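Local coordinates for transcriptional regulator, putative (Pseudomonas syringae pv. tomato, PDB 2R5F), which probably regulates transcription as a SorC-family DNA-binding factor, its putative sugar-binding domain consistent with a response to a carbohydrate effector, at residues E88-L92 with A104-T108. Coordinates in Å, arbitrary orientation, origin at the centre of the assembly. Residues are numbered along the deposited sequence.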
ATOM      1  N   GLU A  88       0.709 -16.011  -2.984  1.00 40.34           N
ATOM      2  CA  GLU A  88      -0.677 -15.679  -2.602  1.00 39.79           C
ATOM      3  C   GLU A  88      -0.867 -14.156  -2.532  1.00 38.41           C
ATOM      4  O   GLU A  88       0.109 -13.411  -2.496  1.00 38.11           O
ATOM      5  CB  GLU A  88      -1.009 -16.296  -1.237  1.00 40.34           C
ATOM      6  CG  GLU A  88       0.000 -15.870  -0.148  1.00 41.03           C
ATOM      7  CD  GLU A  88      -0.194 -16.537   1.199  1.00 42.91           C
ATOM      8  OE1 GLU A  88      -1.338 -16.579   1.692  1.00 48.93           O
ATOM      9  OE2 GLU A  88       0.814 -16.967   1.800  1.00 48.44           O
ATOM     10  N   VAL A  89      -2.125 -13.718  -2.532  1.00 36.37           N
ATOM     11  CA  VAL A  89      -2.501 -12.335  -2.324  1.00 35.24           C
ATOM     12  C   VAL A  89      -3.481 -12.358  -1.149  1.00 35.70           C
ATOM     13  O   VAL A  89      -4.506 -13.035  -1.208  1.00 33.95           O
ATOM     14  CB  VAL A  89      -3.166 -11.733  -3.581  1.00 35.01           C
ATOM     15  CG1 VAL A  89      -3.666 -10.291  -3.322  1.00 33.56           C
ATOM     16  CG2 VAL A  89      -2.167 -11.776  -4.750  1.00 34.77           C
ATOM     17  N   VAL A  90      -3.120 -11.663  -0.072  1.00 35.18           N
ATOM     18  CA  VAL A  90      -3.931 -11.615   1.150  1.00 35.62           C
ATOM     19  C   VAL A  90      -4.541 -10.220   1.272  1.00 36.45           C
ATOM     20  O   VAL A  90      -3.857  -9.197   1.087  1.00 36.55           O
ATOM     21  CB  VAL A  90      -3.075 -11.993   2.404  1.00 35.48           C
ATOM     22  CG1 VAL A  90      -3.912 -11.998   3.716  1.00 34.46           C
ATOM     23  CG2 VAL A  90      -2.389 -13.340   2.165  1.00 33.32           C
ATOM     24  N   GLN A  91      -5.840 -10.181   1.528  1.00 36.72           N
ATOM     25  CA  GLN A  91      -6.525  -8.937   1.825  1.00 37.58           C
ATOM     26  C   GLN A  91      -6.111  -8.485   3.219  1.00 38.04           C
ATOM     27  O   GLN A  91      -6.306  -9.231   4.180  1.00 37.96           O
ATOM     28  CB  GLN A  91      -8.023  -9.178   1.793  1.00 37.09           C
ATOM     29  CG  GLN A  91      -8.818  -7.979   2.224  1.00 37.82           C
ATOM     30  CD  GLN A  91     -10.237  -8.072   1.751  1.00 37.14           C
ATOM     31  OE1 GLN A  91     -10.634  -9.086   1.200  1.00 37.20           O
ATOM     32  NE2 GLN A  91     -11.013  -7.029   1.981  1.00 36.14           N
ATOM     33  N   LEU A  92      -5.559  -7.273   3.344  1.00 38.97           N
ATOM     34  CA  LEU A  92      -4.996  -6.833   4.638  1.00 39.78           C
ATOM     35  C   LEU A  92      -5.904  -5.956   5.478  1.00 40.84           C
ATOM     36  O   LEU A  92      -5.502  -5.553   6.568  1.00 41.65           O
ATOM     37  CB  LEU A  92      -3.680  -6.089   4.451  1.00 39.64           C
ATOM     38  CG  LEU A  92      -2.444  -6.789   3.888  1.00 38.76           C
ATOM     39  CD1 LEU A  92      -1.343  -5.758   3.807  1.00 42.53           C
ATOM     40  CD2 LEU A  92      -2.004  -7.982   4.693  1.00 36.94           C
ATOM     41  N   ALA A 104     -13.561  -4.027  -2.402  1.00 39.77           N
ATOM     42  CA  ALA A 104     -12.225  -4.275  -1.828  1.00 39.77           C
ATOM     43  C   ALA A 104     -11.895  -5.762  -1.892  1.00 39.55           C
ATOM     44  O   ALA A 104     -10.753  -6.150  -2.161  1.00 39.89           O
ATOM     45  CB  ALA A 104     -12.143  -3.759  -0.392  1.00 39.41           C
ATOM     46  N   THR A 105     -12.909  -6.596  -1.682  1.00 39.51           N
ATOM     47  CA  THR A 105     -12.767  -8.046  -1.851  1.00 39.72           C
ATOM     48  C   THR A 105     -12.467  -8.434  -3.315  1.00 39.41           C
ATOM     49  O   THR A 105     -11.510  -9.171  -3.591  1.00 39.43           O
ATOM     50  CB  THR A 105     -14.026  -8.782  -1.294  1.00 39.97           C
ATOM     51  OG1 THR A 105     -14.058  -8.613   0.129  1.00 40.88           O
ATOM     52  CG2 THR A 105     -13.986 -10.249  -1.585  1.00 39.34           C
ATOM     53  N   LEU A 106     -13.277  -7.918  -4.236  1.00 38.51           N
ATOM     54  CA  LEU A 106     -13.096  -8.121  -5.658  1.00 38.60           C
ATOM     55  C   LEU A 106     -11.720  -7.675  -6.172  1.00 38.87           C
ATOM     56  O   LEU A 106     -11.165  -8.287  -7.079  1.00 38.34           O
ATOM     57  CB  LEU A 106     -14.165  -7.338  -6.395  1.00 39.13           C
ATOM     58  CG  LEU A 106     -14.041  -7.260  -7.914  1.00 40.29           C
ATOM     59  CD1 LEU A 106     -14.265  -8.642  -8.486  1.00 41.59           C
ATOM     60  CD2 LEU A 106     -15.038  -6.271  -8.464  1.00 40.60           C
ATOM     61  N   LEU A 107     -11.184  -6.600  -5.598  1.00 38.49           N
ATOM     62  CA  LEU A 107      -9.870  -6.090  -6.004  1.00 38.28           C
ATOM     63  C   LEU A 107      -8.738  -7.040  -5.661  1.00 37.30           C
ATOM     64  O   LEU A 107      -7.831  -7.255  -6.465  1.00 37.61           O
ATOM     65  CB  LEU A 107      -9.611  -4.723  -5.380  1.00 38.58           C
ATOM     66  CG  LEU A 107      -8.305  -4.080  -5.844  1.00 39.46           C
ATOM     67  CD1 LEU A 107      -8.495  -3.679  -7.297  1.00 39.32           C
ATOM     68  CD2 LEU A 107      -8.032  -2.837  -5.014  1.00 42.45           C
ATOM     69  N   THR A 108      -8.799  -7.599  -4.458  1.00 36.51           N
ATOM     70  CA  THR A 108      -7.829  -8.561  -3.960  1.00 36.00           C
ATOM     71  C   THR A 108      -7.846  -9.797  -4.844  1.00 36.10           C
ATOM     72  O   THR A 108      -6.792 -10.331  -5.188  1.00 35.46           O
ATOM     73  CB  THR A 108      -8.191  -8.998  -2.523  1.00 36.01           C
ATOM     74  OG1 THR A 108      -8.428  -7.843  -1.717  1.00 38.50           O
ATOM     75  CG2 THR A 108      -7.069  -9.778  -1.887  1.00 35.51           C
TER
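A buried packing contact joins a strand of the central sheet to the helix that follows it in the chain, and shows how a helix can sit on a sheet without a hydrogen bond between these two segments. The axes of 88-91 and 104-108 run nearly antiparallel, at 167°, and come within 8.8 Å. Val89 and Gln91, two residues apart on the strand, both direct CA-to-CB at the helix, whereas the CA-to-CB bond of Val90 points away, and its side chain touches Val146 of helix 138-149. Thr108 fits against this pair: its CG2 lies 3.7 Å from Val89 CG1 and 3.7 Å from the backbone N of Gln91. Thr108 OG1 donates to Ala104 O, 2.9 Å away and one turn back, while still packing 3.8 Å from Gln91 CB. The extended Gln91 side chain reaches further, with NE2 4.2 Å from Ala104 CB; its amide is held by the backbones of Leu122 (to OE1) and Leu93 (to NE2). Strand 119-120 follows the helix and pairs parallel with strand 88-94, which makes this the first half of a beta-alpha-beta crossover, the repeating unit of Rossmann-like alpha/beta folds, consistent with the Rossmann-like character of this putative sugar-binding domain.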